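Local atomic coordinates of trehalose-6-phosphate phosphatase (Cryptococcus neoformans, PDB entry 5DX9), a protein that belongs to the trehalose-phosphatase family of the HAD clan and binds a magnesium ion and a glycan. Residues Q10-Y15 / E299-E304; N103-L108 / L186-G191; E118-Y123 / D160-S165; N236-K241 / V261-R266; V270-V275 / T282-H287. All coordinates share one frame; numbering follows the deposited sequence.

Strand 261-263 of contact 4 is followed in the chain by strand 270-275 of contact 5, and strand 286-288 of contact 5 by helix 291-306 of contact 1. Contact 5, at the edge of the central sheet, touches contact 1 through F11 CD1 and F271 CG, 3.5 Å apart, and contact 4 through I265 CG1 and V270 CG2, 3.6 Å apart. Contact 2 holds K190 of the ligand pocket. The side chain of F120 in contact 3 is about 9 Å from the bound 6-O-phosphono-alpha-D-glucopyranose, and that of T274 in contact 5 about 9 Å from the magnesium ion. Contacts 1 and 3, on opposite sides of the chain's centre, have centres 46 Å apart.

Contact 1. Residues Q10-Y15 / E299-E304; sequences QFTDAY and ESLLEE
One face of the Y15 ring carries methyl CD2 of L301, a CH-pi contact with CD2 3.8 Å from the ring centroid and 22° off the ring normal, displaced toward the rim at CG. The F11 ring receives the same methyl obliquely, CE2 to L301 CD2 being 3.6 Å, and meets F271 edge-to-face. Outside the two segments, Y15 has a cation-pi partner in R21, and its OH is hydrogen-bonded to N60. The contact joins helices near the two ends of the chain, 8-17 and 291-306, on the flank of the HAD alpha/beta core; the short segments cross at -46°. With its CG anti to the backbone N (chi1 176°), L301 extends its branch toward helix 8-17 and sends its other methyl, CD1, alongside T12, where CG2 lies 3.4 Å away, tighter than usual for two carbons. T12 CG2 also meets the extended E304 tip to tip, 3.4 Å from OE2, while T12 OG1 turns back to T8 O.

Contact 2. Residues N103-L108 / L186-G191; sequences NMTEAL and LAVNKG
Two connecting segments of the HAD-type fold meet here, probably the linkers between core and cap as in HAD relatives: L108, closing a type I beta turn from T105, packs on A187 and V188. Segment 103-108 leads from strand 102-103 of the central sheet to helix 112-125, and segment 186-191 from strand 180-185 of the small antiparallel sheet into helix 190-200. The side-chain contacts are apolar and small in area. L108 uses both methyls: CD2 lies 3.8 Å from A187 CB, and CD1 lies 4.0 Å from V188 CG1, the V188 branch that stands beside its backbone N (chi1 -55°). T105 CG2 reaches the same V188 CG1 more distantly, at 4.4 Å. The turn is closed by L108 N donating to T105 O at 2.8 Å, and M104 (selenomethionine) is bonded through its backbone to S91. Past V188 the chain reaches the ligand pocket, where K190 NZ makes salt bridges with D216 and with 6-O-phosphono-alpha-D-glucopyranose. N189 just before it is the N-cap of helix 190-200, its OD1 accepting from E192 N and, weakly, from G191 N at 2.8 Å.

Contact 3. Residues E118-Y123 / D160-S165; sequences EIFKYY and DLLESS
I119 and L161 reach toward each other tip to tip between two antiparallel helices, 112-125 and 148-166, which lie beside the four-stranded antiparallel sheet and with it probably form the cap, as in HAD relatives. The short segments have axes 11.6 Å apart at an angle of 154°. I119 CG2 meets L161 CD2 at 3.7 Å, and I119 CD1 comes within 3.8 Å of that same methyl, so CD2 of L161 sits against CG2, CD1 and CG1 of I119. I119 CD1 goes on to L162 CD2 at 3.5 Å, the two side chains lying obliquely to each other. F120 approaches L162 at about a right angle: its CE1 and CZ atoms touch L162 CD1, CE1 at 3.6 Å. Y123 presents its ring edge to L161 CD2, with CE2 4.3 Å away. F120 and L162 both lie against V183 of the sheet, and the F120 ring also meets W141. On helix 148-166 the turn at S165 is doubly tied: S165 OG and S165 N reach L161 O from opposite faces of its carbonyl plane, OG at 2.9 Å.

Contact 4. Residues N236-K241 / V261-R266; sequences NPVVMK and VELTIR
M240 and V261 form a hydrogen-bonded pair in a two-stranded antiparallel ribbon, small and separate from the central sheet. M240 N donates to V261 O at 2.7 Å, and V261 N returns a bond to M240 O at 3.0 Å. Further along, L263 N gives V238 O a nearly straight bond (166°, 2.8 Å). V239 and E262 are the non-hydrogen-bonded pair between, their side chains on the more exposed face; there P237 lies beside E262, pointing the same way, with CB 3.6 Å from OE1. On the other face the SE of selenomethionine M240 touches L263 CD1 at 4.1 Å, and M240 and V261 pack against Y199 of helix 190-200. Beyond the ribbon the R266 side chain, bent at chi2 (-57°), which places CD, turns back; V238 CG1 lies over one face of its guanidinium. Its NH2 donates weakly to N236 O, while NH1 gives bonds to two carbonyl oxygens near the guanidinium plane, L263 O at 3.1 Å and I265 O at 2.8 Å.

Contact 5. Residues V270-V275 / T282-H287; sequences VFATTV and TLAGWH
W286 lies alongside F271, and its side chain follows strand 270-275 from CB outward. CB sits 3.8 Å from A272 O and 3.9 Å from T273 OG1. CG is anti to the carbonyl carbon (chi1 -50°), and CD1 next to it comes 3.7 Å from A272 O, which lies near the ring plane. NE1 is 3.7 Å from F271 CD1. The F271 ring and the five-membered ring of W286 are inclined by only 16°, yet displaced so far (centroids 5.5 Å apart) that little of one covers the other. NE1 donates to a water at 3.0 Å, and this water in turn donates to V270 O at 2.7 Å, bridging the indole to the strand's start. At the backbone, A272 O accepts from W286 N and weakly from G285 N, and T274 N donates to W286 O, the pattern of a parallel pairing with T273 opposite W286. On the other face T274 meets T282 tip to tip, their hydroxyls bonded to K280 and E217 respectively. Strand 286-288 ends the central sheet of the HAD-type core, with 270-275 between it and 206-211; Q10 of helix 8-17 touches W286, and F220 of helix 217-225 touches T274 and A284.

Contact 1. Residues Q10-Y15 / E299-E304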
# COMPACT_ATOMS: atom_id res chain seq x y z
N GLN A 10 -23.58 3.74 2.75
CA GLN A 10 -23.26 3.03 3.99
C GLN A 10 -21.91 3.44 4.56
O GLN A 10 -21.74 3.49 5.78
CB GLN A 10 -23.28 1.53 3.76
CG GLN A 10 -22.81 0.74 4.97
CD GLN A 10 -22.52 -0.71 4.64
OE1 GLN A 10 -22.99 -1.24 3.63
NE2 GLN A 10 -21.73 -1.35 5.49
N PHE A 11 -20.94 3.71 3.69
CA PHE A 11 -19.62 4.13 4.15
C PHE A 11 -19.68 5.53 4.75
O PHE A 11 -19.03 5.81 5.76
CB PHE A 11 -18.60 4.10 3.01
CG PHE A 11 -17.26 4.63 3.41
CD1 PHE A 11 -16.46 3.92 4.28
CD2 PHE A 11 -16.80 5.84 2.92
CE1 PHE A 11 -15.22 4.41 4.66
CE2 PHE A 11 -15.57 6.33 3.29
CZ PHE A 11 -14.78 5.62 4.16
N THR A 12 -20.45 6.41 4.12
CA THR A 12 -20.60 7.78 4.60
C THR A 12 -21.12 7.82 6.04
O THR A 12 -20.58 8.53 6.89
CB THR A 12 -21.56 8.59 3.71
OG1 THR A 12 -20.99 8.73 2.40
CG2 THR A 12 -21.79 9.97 4.29
N ASP A 13 -22.16 7.05 6.31
CA ASP A 13 -22.78 7.03 7.62
C ASP A 13 -21.84 6.43 8.67
O ASP A 13 -21.78 6.90 9.81
CB ASP A 13 -24.10 6.27 7.58
CG ASP A 13 -25.20 7.06 6.88
OD1 ASP A 13 -25.30 8.29 7.12
OD2 ASP A 13 -25.96 6.46 6.09
N ALA A 14 -21.10 5.40 8.28
CA ALA A 14 -20.13 4.79 9.19
C ALA A 14 -19.01 5.77 9.50
O ALA A 14 -18.54 5.85 10.64
CB ALA A 14 -19.57 3.52 8.59
N TYR A 15 -18.60 6.53 8.49
CA TYR A 15 -17.55 7.52 8.65
C TYR A 15 -17.95 8.60 9.66
O TYR A 15 -17.14 9.05 10.46
CB TYR A 15 -17.21 8.17 7.30
CG TYR A 15 -16.10 9.19 7.35
CD1 TYR A 15 -14.80 8.85 6.97
CD2 TYR A 15 -16.34 10.50 7.76
CE1 TYR A 15 -13.78 9.79 7.00
CE2 TYR A 15 -15.32 11.44 7.79
CZ TYR A 15 -14.05 11.08 7.41
OH TYR A 15 -13.03 12.00 7.45
N GLU A 299 -14.66 13.17 -1.71
CA GLU A 299 -15.06 14.54 -1.97
C GLU A 299 -16.54 14.73 -1.63
O GLU A 299 -16.91 15.71 -0.97
CB GLU A 299 -14.81 14.93 -3.42
CG GLU A 299 -13.34 15.15 -3.77
CD GLU A 299 -13.15 15.61 -5.20
OE1 GLU A 299 -13.63 14.91 -6.12
OE2 GLU A 299 -12.53 16.67 -5.41
N SER A 300 -17.38 13.81 -2.08
CA SER A 300 -18.80 13.86 -1.77
C SER A 300 -19.00 13.69 -0.28
O SER A 300 -19.81 14.39 0.33
CB SER A 300 -19.56 12.77 -2.53
OG SER A 300 -19.42 12.95 -3.93
N LEU A 301 -18.23 12.78 0.31
CA LEU A 301 -18.27 12.53 1.74
C LEU A 301 -17.89 13.79 2.52
O LEU A 301 -18.58 14.17 3.46
CB LEU A 301 -17.34 11.38 2.11
CG LEU A 301 -17.18 11.05 3.59
CD1 LEU A 301 -18.54 10.91 4.24
CD2 LEU A 301 -16.37 9.77 3.78
N LEU A 302 -16.80 14.42 2.11
CA LEU A 302 -16.30 15.62 2.77
C LEU A 302 -17.32 16.76 2.73
O LEU A 302 -17.57 17.41 3.74
CB LEU A 302 -14.98 16.07 2.14
CG LEU A 302 -13.78 15.21 2.55
CD1 LEU A 302 -12.58 15.52 1.68
CD2 LEU A 302 -13.47 15.42 4.02
N GLU A 303 -17.90 17.00 1.55
CA GLU A 303 -18.93 18.02 1.41
C GLU A 303 -20.09 17.78 2.37
O GLU A 303 -20.60 18.72 2.98
CB GLU A 303 -19.44 18.06 -0.03
CG GLU A 303 -20.89 18.49 -0.12
CD GLU A 303 -21.14 19.50 -1.22
OE1 GLU A 303 -20.20 19.78 -2.00
OE2 GLU A 303 -22.27 20.02 -1.30
N GLU A 304 -20.52 16.53 2.49
CA GLU A 304 -21.62 16.18 3.37
C GLU A 304 -21.28 16.47 4.83
O GLU A 304 -22.16 16.79 5.62
CB GLU A 304 -22.01 14.72 3.22
CG GLU A 304 -23.07 14.27 4.21
CD GLU A 304 -23.65 12.91 3.89
OE1 GLU A 304 -24.31 12.32 4.77
OE2 GLU A 304 -23.45 12.44 2.75

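Contact 2. Residues N103-L108 / L186-G191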
# COMPACT_ATOMS: atom_id res chain seq x y z
N ASN A 103 13.67 2.76 8.45
CA ASN A 103 14.06 1.67 7.56
C ASN A 103 13.68 0.31 8.13
O ASN A 103 14.28 -0.16 9.10
CB ASN A 103 15.57 1.72 7.28
CG ASN A 103 15.98 0.77 6.16
OD1 ASN A 103 15.29 -0.21 5.86
ND2 ASN A 103 17.11 1.07 5.52
N MSE A 104 12.69 -0.31 7.51
CA MSE A 104 12.18 -1.60 7.96
C MSE A 104 13.09 -2.75 7.51
O MSE A 104 12.84 -3.91 7.84
CB MSE A 104 10.76 -1.81 7.42
CG MSE A 104 9.76 -2.36 8.43
SE MSE A 104 9.43 -1.13 9.90
CE MSE A 104 9.64 0.55 8.94
N THR A 105 14.14 -2.42 6.77
CA THR A 105 14.96 -3.43 6.11
C THR A 105 16.36 -3.58 6.69
O THR A 105 17.14 -4.42 6.23
CB THR A 105 15.11 -3.11 4.61
OG1 THR A 105 15.89 -1.92 4.44
CG2 THR A 105 13.74 -2.92 3.97
N GLU A 106 16.69 -2.79 7.71
CA GLU A 106 18.03 -2.78 8.29
C GLU A 106 18.53 -4.18 8.65
O GLU A 106 19.71 -4.49 8.45
CB GLU A 106 18.08 -1.89 9.52
CG GLU A 106 18.43 -0.44 9.23
CD GLU A 106 19.73 -0.02 9.88
OE1 GLU A 106 20.42 -0.89 10.46
OE2 GLU A 106 20.07 1.18 9.82
N ALA A 107 17.64 -5.01 9.17
CA ALA A 107 18.01 -6.35 9.64
C ALA A 107 17.92 -7.40 8.53
O ALA A 107 18.05 -8.60 8.79
CB ALA A 107 17.14 -6.75 10.82
N LEU A 108 17.71 -6.96 7.30
CA LEU A 108 17.52 -7.88 6.18
C LEU A 108 18.75 -7.93 5.27
O LEU A 108 19.50 -6.96 5.16
CB LEU A 108 16.28 -7.49 5.38
CG LEU A 108 14.97 -7.43 6.16
CD1 LEU A 108 13.85 -6.89 5.29
CD2 LEU A 108 14.62 -8.80 6.72
N LEU A 186 11.93 -9.93 0.60
CA LEU A 186 10.88 -10.92 0.80
C LEU A 186 10.06 -10.65 2.06
O LEU A 186 8.87 -10.93 2.10
CB LEU A 186 11.48 -12.32 0.88
CG LEU A 186 10.49 -13.44 1.21
CD1 LEU A 186 9.46 -13.60 0.10
CD2 LEU A 186 11.22 -14.75 1.48
N ALA A 187 10.71 -10.09 3.08
CA ALA A 187 10.12 -10.01 4.42
C ALA A 187 9.27 -8.77 4.65
O ALA A 187 8.72 -8.58 5.73
CB ALA A 187 11.22 -10.09 5.47
N VAL A 188 9.15 -7.92 3.63
CA VAL A 188 8.29 -6.74 3.75
C VAL A 188 7.19 -6.75 2.70
O VAL A 188 7.37 -7.25 1.59
CB VAL A 188 9.08 -5.43 3.62
CG1 VAL A 188 10.22 -5.41 4.63
CG2 VAL A 188 9.60 -5.26 2.20
N ASN A 189 6.04 -6.19 3.07
CA ASN A 189 4.96 -5.95 2.12
C ASN A 189 3.98 -4.93 2.69
O ASN A 189 4.06 -4.57 3.86
CB ASN A 189 4.23 -7.26 1.77
CG ASN A 189 3.67 -7.97 2.98
OD1 ASN A 189 2.66 -7.56 3.55
ND2 ASN A 189 4.31 -9.07 3.38
N LYS A 190 3.07 -4.46 1.84
CA LYS A 190 2.11 -3.46 2.25
C LYS A 190 1.19 -3.98 3.35
O LYS A 190 0.63 -3.20 4.13
CB LYS A 190 1.29 -3.00 1.06
CG LYS A 190 2.10 -2.32 -0.03
CD LYS A 190 1.24 -2.15 -1.27
CE LYS A 190 1.96 -1.36 -2.35
NZ LYS A 190 1.23 -1.39 -3.65
N GLY A 191 1.03 -5.29 3.41
CA GLY A 191 0.18 -5.92 4.41
C GLY A 191 0.72 -5.77 5.82
O GLY A 191 -0.03 -5.53 6.76

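Contact 3. Residues E118-Y123 / D160-S165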
# COMPACT_ATOMS: atom_id res chain seq x y z
N GLU A 118 21.96 -5.45 -12.24
CA GLU A 118 22.72 -5.92 -13.39
C GLU A 118 21.79 -6.57 -14.42
O GLU A 118 21.92 -6.35 -15.62
CB GLU A 118 23.81 -6.91 -12.96
CG GLU A 118 24.61 -7.49 -14.12
CD GLU A 118 25.56 -8.59 -13.68
OE1 GLU A 118 26.36 -9.05 -14.52
OE2 GLU A 118 25.52 -8.99 -12.50
N ILE A 119 20.84 -7.36 -13.93
CA ILE A 119 19.89 -8.03 -14.81
C ILE A 119 19.00 -7.01 -15.54
O ILE A 119 18.79 -7.11 -16.75
CB ILE A 119 19.01 -9.02 -14.03
CG1 ILE A 119 19.85 -10.20 -13.54
CG2 ILE A 119 17.87 -9.52 -14.91
CD1 ILE A 119 19.07 -11.21 -12.72
N PHE A 120 18.50 -6.04 -14.79
CA PHE A 120 17.59 -5.04 -15.36
C PHE A 120 18.33 -4.10 -16.30
O PHE A 120 17.77 -3.63 -17.29
CB PHE A 120 16.89 -4.26 -14.25
CG PHE A 120 15.76 -5.00 -13.60
CD1 PHE A 120 15.21 -6.12 -14.21
CD2 PHE A 120 15.24 -4.58 -12.39
CE1 PHE A 120 14.17 -6.80 -13.62
CE2 PHE A 120 14.19 -5.26 -11.79
CZ PHE A 120 13.66 -6.37 -12.40
N LYS A 121 19.59 -3.82 -15.99
CA LYS A 121 20.43 -3.02 -16.88
C LYS A 121 20.62 -3.76 -18.19
O LYS A 121 20.57 -3.16 -19.27
CB LYS A 121 21.79 -2.72 -16.25
CG LYS A 121 21.82 -1.50 -15.35
CD LYS A 121 23.23 -1.23 -14.87
CE LYS A 121 23.29 -0.04 -13.93
NZ LYS A 121 24.64 0.11 -13.33
N TYR A 122 20.84 -5.06 -18.09
CA TYR A 122 20.98 -5.92 -19.25
C TYR A 122 19.78 -5.75 -20.18
O TYR A 122 19.94 -5.55 -21.38
CB TYR A 122 21.11 -7.38 -18.83
CG TYR A 122 21.08 -8.35 -19.99
CD1 TYR A 122 22.26 -8.79 -20.58
CD2 TYR A 122 19.88 -8.83 -20.50
CE1 TYR A 122 22.24 -9.68 -21.63
CE2 TYR A 122 19.86 -9.71 -21.56
CZ TYR A 122 21.04 -10.13 -22.12
OH TYR A 122 21.03 -11.01 -23.18
N TYR A 123 18.59 -5.82 -19.61
CA TYR A 123 17.36 -5.77 -20.39
C TYR A 123 16.97 -4.35 -20.78
O TYR A 123 16.28 -4.15 -21.77
CB TYR A 123 16.21 -6.44 -19.64
CG TYR A 123 16.31 -7.94 -19.67
CD1 TYR A 123 15.84 -8.66 -20.75
CD2 TYR A 123 16.91 -8.64 -18.62
CE1 TYR A 123 15.94 -10.04 -20.79
CE2 TYR A 123 17.02 -10.01 -18.65
CZ TYR A 123 16.53 -10.71 -19.74
OH TYR A 123 16.63 -12.08 -19.77
N ASP A 160 11.52 -14.93 -16.18
CA ASP A 160 11.99 -16.31 -16.15
C ASP A 160 13.40 -16.41 -15.58
O ASP A 160 13.70 -17.34 -14.83
CB ASP A 160 11.95 -16.92 -17.55
CG ASP A 160 10.54 -17.17 -18.03
OD1 ASP A 160 10.37 -17.78 -19.11
OD2 ASP A 160 9.59 -16.76 -17.33
N LEU A 161 14.25 -15.44 -15.92
CA LEU A 161 15.61 -15.43 -15.39
C LEU A 161 15.62 -15.15 -13.89
O LEU A 161 16.33 -15.81 -13.13
CB LEU A 161 16.47 -14.39 -16.11
CG LEU A 161 17.89 -14.30 -15.55
CD1 LEU A 161 18.70 -15.53 -15.93
CD2 LEU A 161 18.60 -13.02 -15.98
N LEU A 162 14.84 -14.16 -13.46
CA LEU A 162 14.76 -13.80 -12.06
C LEU A 162 14.19 -14.94 -11.22
O LEU A 162 14.69 -15.23 -10.14
CB LEU A 162 13.91 -12.54 -11.87
CG LEU A 162 14.54 -11.22 -12.30
CD1 LEU A 162 13.55 -10.08 -12.16
CD2 LEU A 162 15.80 -10.93 -11.50
N GLU A 163 13.15 -15.59 -11.74
CA GLU A 163 12.47 -16.66 -11.01
C GLU A 163 13.29 -17.95 -10.95
O GLU A 163 13.31 -18.63 -9.93
CB GLU A 163 11.11 -16.96 -11.64
CG GLU A 163 10.02 -15.96 -11.29
CD GLU A 163 9.74 -15.91 -9.80
OE1 GLU A 163 10.26 -16.77 -9.06
OE2 GLU A 163 8.99 -15.00 -9.36
N SER A 164 13.96 -18.28 -12.05
CA SER A 164 14.66 -19.55 -12.15
C SER A 164 16.03 -19.56 -11.47
O SER A 164 16.41 -20.55 -10.86
CB SER A 164 14.82 -19.96 -13.62
OG SER A 164 15.74 -19.11 -14.29
N SER A 165 16.76 -18.45 -11.56
CA SER A 165 18.15 -18.45 -11.12
C SER A 165 18.45 -17.56 -9.90
O SER A 165 19.49 -17.72 -9.27
CB SER A 165 19.07 -18.02 -12.27
OG SER A 165 19.08 -16.62 -12.44

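Contact 4. Residues N236-K241 / V261-R266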
# COMPACT_ATOMS: atom_id res chain seq x y z
N ASN A 236 -16.87 -11.85 21.44
CA ASN A 236 -15.49 -12.19 21.77
C ASN A 236 -14.52 -11.07 21.44
O ASN A 236 -14.72 -10.32 20.49
CB ASN A 236 -15.07 -13.46 21.02
CG ASN A 236 -15.87 -14.67 21.44
OD1 ASN A 236 -16.24 -14.81 22.61
ND2 ASN A 236 -16.17 -15.54 20.49
N PRO A 237 -13.45 -10.95 22.25
CA PRO A 237 -12.40 -9.95 22.02
C PRO A 237 -11.52 -10.34 20.84
O PRO A 237 -11.08 -11.49 20.76
CB PRO A 237 -11.60 -9.97 23.33
CG PRO A 237 -12.42 -10.78 24.31
CD PRO A 237 -13.21 -11.73 23.47
N VAL A 238 -11.26 -9.40 19.94
CA VAL A 238 -10.29 -9.63 18.87
C VAL A 238 -8.92 -9.16 19.33
O VAL A 238 -8.65 -7.96 19.40
CB VAL A 238 -10.69 -8.92 17.57
CG1 VAL A 238 -11.07 -7.48 17.84
CG2 VAL A 238 -9.56 -9.01 16.55
N VAL A 239 -8.06 -10.12 19.66
CA VAL A 239 -6.74 -9.82 20.19
C VAL A 239 -5.68 -9.89 19.09
O VAL A 239 -5.74 -10.76 18.21
CB VAL A 239 -6.36 -10.77 21.33
CG1 VAL A 239 -4.92 -10.53 21.78
CG2 VAL A 239 -7.32 -10.62 22.49
N MSE A 240 -4.71 -8.99 19.14
CA MSE A 240 -3.65 -8.96 18.15
C MSE A 240 -2.26 -8.92 18.78
O MSE A 240 -1.96 -8.03 19.58
CB MSE A 240 -3.83 -7.77 17.22
CG MSE A 240 -2.82 -7.72 16.10
SE MSE A 240 -2.91 -6.07 15.07
CE MSE A 240 -1.47 -6.47 13.82
N LYS A 241 -1.42 -9.89 18.43
CA LYS A 241 -0.03 -9.88 18.86
C LYS A 241 0.74 -8.79 18.13
O LYS A 241 0.33 -8.35 17.05
CB LYS A 241 0.64 -11.24 18.60
CG LYS A 241 -0.05 -12.44 19.23
CD LYS A 241 0.85 -13.67 19.15
CE LYS A 241 0.11 -14.96 19.49
NZ LYS A 241 -0.58 -15.54 18.30
N VAL A 261 -2.77 -6.59 22.06
CA VAL A 261 -3.78 -5.55 22.13
C VAL A 261 -5.16 -6.05 21.72
O VAL A 261 -5.27 -6.96 20.89
CB VAL A 261 -3.40 -4.34 21.25
CG1 VAL A 261 -3.73 -4.63 19.80
CG2 VAL A 261 -4.13 -3.10 21.72
N GLU A 262 -6.20 -5.48 22.31
CA GLU A 262 -7.56 -5.75 21.88
C GLU A 262 -8.00 -4.72 20.85
O GLU A 262 -8.02 -3.52 21.13
CB GLU A 262 -8.52 -5.73 23.07
CG GLU A 262 -8.80 -7.10 23.67
CD GLU A 262 -9.94 -7.07 24.67
OE1 GLU A 262 -9.89 -7.84 25.65
OE2 GLU A 262 -10.88 -6.27 24.48
N LEU A 263 -8.34 -5.19 19.66
CA LEU A 263 -8.77 -4.30 18.58
C LEU A 263 -10.24 -3.92 18.73
O LEU A 263 -11.07 -4.75 19.10
CB LEU A 263 -8.52 -4.94 17.22
CG LEU A 263 -7.07 -5.28 16.88
CD1 LEU A 263 -6.96 -5.81 15.45
CD2 LEU A 263 -6.18 -4.06 17.08
N THR A 264 -10.55 -2.67 18.42
CA THR A 264 -11.92 -2.19 18.46
C THR A 264 -12.64 -2.53 17.16
O THR A 264 -13.85 -2.75 17.14
CB THR A 264 -11.98 -0.67 18.69
OG1 THR A 264 -11.37 -0.35 19.94
CG2 THR A 264 -13.42 -0.17 18.68
N ILE A 265 -11.88 -2.59 16.07
CA ILE A 265 -12.44 -2.79 14.74
C ILE A 265 -13.18 -4.12 14.61
O ILE A 265 -12.73 -5.14 15.11
CB ILE A 265 -11.35 -2.72 13.66
CG1 ILE A 265 -11.97 -2.69 12.27
CG2 ILE A 265 -10.38 -3.89 13.80
CD1 ILE A 265 -12.82 -1.47 12.02
N ARG A 266 -14.33 -4.07 13.94
CA ARG A 266 -15.06 -5.28 13.55
C ARG A 266 -15.27 -5.27 12.04
O ARG A 266 -15.27 -4.21 11.42
CB ARG A 266 -16.41 -5.37 14.29
CG ARG A 266 -16.29 -5.72 15.76
CD ARG A 266 -15.55 -7.03 15.95
NE ARG A 266 -15.36 -7.37 17.36
CZ ARG A 266 -14.42 -6.85 18.14
NH1 ARG A 266 -13.58 -5.94 17.66
NH2 ARG A 266 -14.33 -7.23 19.41

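Contact 5. Residues V270-V275 / T282-H287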
# COMPACT_ATOMS: atom_id res chain seq x y z
N VAL A 270 -14.76 -2.47 8.33
CA VAL A 270 -13.64 -2.48 7.39
C VAL A 270 -14.13 -2.35 5.95
O VAL A 270 -14.90 -3.18 5.47
CB VAL A 270 -12.80 -3.78 7.51
CG1 VAL A 270 -11.66 -3.79 6.49
CG2 VAL A 270 -12.25 -3.93 8.92
N PHE A 271 -13.67 -1.30 5.28
CA PHE A 271 -14.04 -1.08 3.88
C PHE A 271 -12.84 -1.25 2.96
O PHE A 271 -12.23 -0.27 2.52
CB PHE A 271 -14.66 0.31 3.72
CG PHE A 271 -16.00 0.45 4.38
CD1 PHE A 271 -17.17 0.36 3.63
CD2 PHE A 271 -16.10 0.66 5.74
CE1 PHE A 271 -18.41 0.49 4.24
CE2 PHE A 271 -17.34 0.78 6.35
CZ PHE A 271 -18.49 0.69 5.60
N ALA A 272 -12.51 -2.50 2.66
CA ALA A 272 -11.40 -2.81 1.76
C ALA A 272 -11.85 -2.70 0.31
O ALA A 272 -12.72 -3.44 -0.14
CB ALA A 272 -10.86 -4.20 2.05
N THR A 273 -11.25 -1.76 -0.40
CA THR A 273 -11.69 -1.42 -1.75
C THR A 273 -10.57 -1.57 -2.78
O THR A 273 -9.53 -0.92 -2.68
CB THR A 273 -12.24 0.02 -1.80
OG1 THR A 273 -13.25 0.19 -0.80
CG2 THR A 273 -12.84 0.31 -3.16
N THR A 274 -10.79 -2.44 -3.75
CA THR A 274 -9.87 -2.55 -4.87
C THR A 274 -10.31 -1.60 -5.98
O THR A 274 -11.49 -1.27 -6.09
CB THR A 274 -9.80 -3.98 -5.44
OG1 THR A 274 -8.71 -4.07 -6.37
CG2 THR A 274 -11.11 -4.36 -6.14
N VAL A 275 -9.35 -1.14 -6.78
CA VAL A 275 -9.67 -0.37 -7.97
C VAL A 275 -9.61 -1.28 -9.19
O VAL A 275 -8.58 -1.89 -9.48
CB VAL A 275 -8.73 0.83 -8.16
CG1 VAL A 275 -9.15 1.64 -9.38
CG2 VAL A 275 -8.71 1.70 -6.92
N THR A 282 -10.59 -10.59 -5.98
CA THR A 282 -9.87 -9.79 -5.01
C THR A 282 -10.24 -10.21 -3.59
O THR A 282 -11.28 -10.84 -3.37
CB THR A 282 -10.16 -8.29 -5.22
OG1 THR A 282 -9.47 -7.51 -4.24
CG2 THR A 282 -11.65 -8.02 -5.10
N LEU A 283 -9.39 -9.86 -2.63
CA LEU A 283 -9.69 -10.10 -1.22
C LEU A 283 -10.35 -8.88 -0.59
O LEU A 283 -10.73 -8.89 0.58
CB LEU A 283 -8.43 -10.48 -0.45
CG LEU A 283 -7.83 -11.85 -0.78
CD1 LEU A 283 -6.48 -12.02 -0.11
CD2 LEU A 283 -8.79 -12.95 -0.37
N ALA A 284 -10.47 -7.81 -1.38
CA ALA A 284 -11.21 -6.63 -0.95
C ALA A 284 -12.69 -6.96 -0.87
O ALA A 284 -13.16 -7.90 -1.51
CB ALA A 284 -10.97 -5.47 -1.90
N GLY A 285 -13.43 -6.20 -0.07
CA GLY A 285 -14.86 -6.41 0.05
C GLY A 285 -15.63 -5.59 -0.97
O GLY A 285 -16.79 -5.89 -1.26
N TRP A 286 -14.99 -4.56 -1.51
CA TRP A 286 -15.63 -3.63 -2.45
C TRP A 286 -14.75 -3.29 -3.64
O TRP A 286 -13.58 -3.68 -3.70
CB TRP A 286 -16.01 -2.33 -1.74
CG TRP A 286 -16.76 -2.51 -0.47
CD1 TRP A 286 -16.23 -2.62 0.79
CD2 TRP A 286 -18.18 -2.59 -0.31
NE1 TRP A 286 -17.23 -2.77 1.71
CE2 TRP A 286 -18.44 -2.75 1.06
CE3 TRP A 286 -19.25 -2.54 -1.20
CZ2 TRP A 286 -19.73 -2.87 1.57
CZ3 TRP A 286 -20.54 -2.66 -0.70
CH2 TRP A 286 -20.77 -2.82 0.67
N HIS A 287 -15.31 -2.55 -4.59
CA HIS A 287 -14.52 -2.03 -5.70
C HIS A 287 -15.00 -0.66 -6.14
O HIS A 287 -16.12 -0.24 -5.85
CB HIS A 287 -14.57 -2.98 -6.91
CG HIS A 287 -15.80 -2.84 -7.75
ND1 HIS A 287 -16.91 -3.65 -7.58
CD2 HIS A 287 -16.11 -1.99 -8.75
CE1 HIS A 287 -17.84 -3.31 -8.45
NE2 HIS A 287 -17.39 -2.30 -9.17
O HOH W 1 -17.43 -3.55 4.65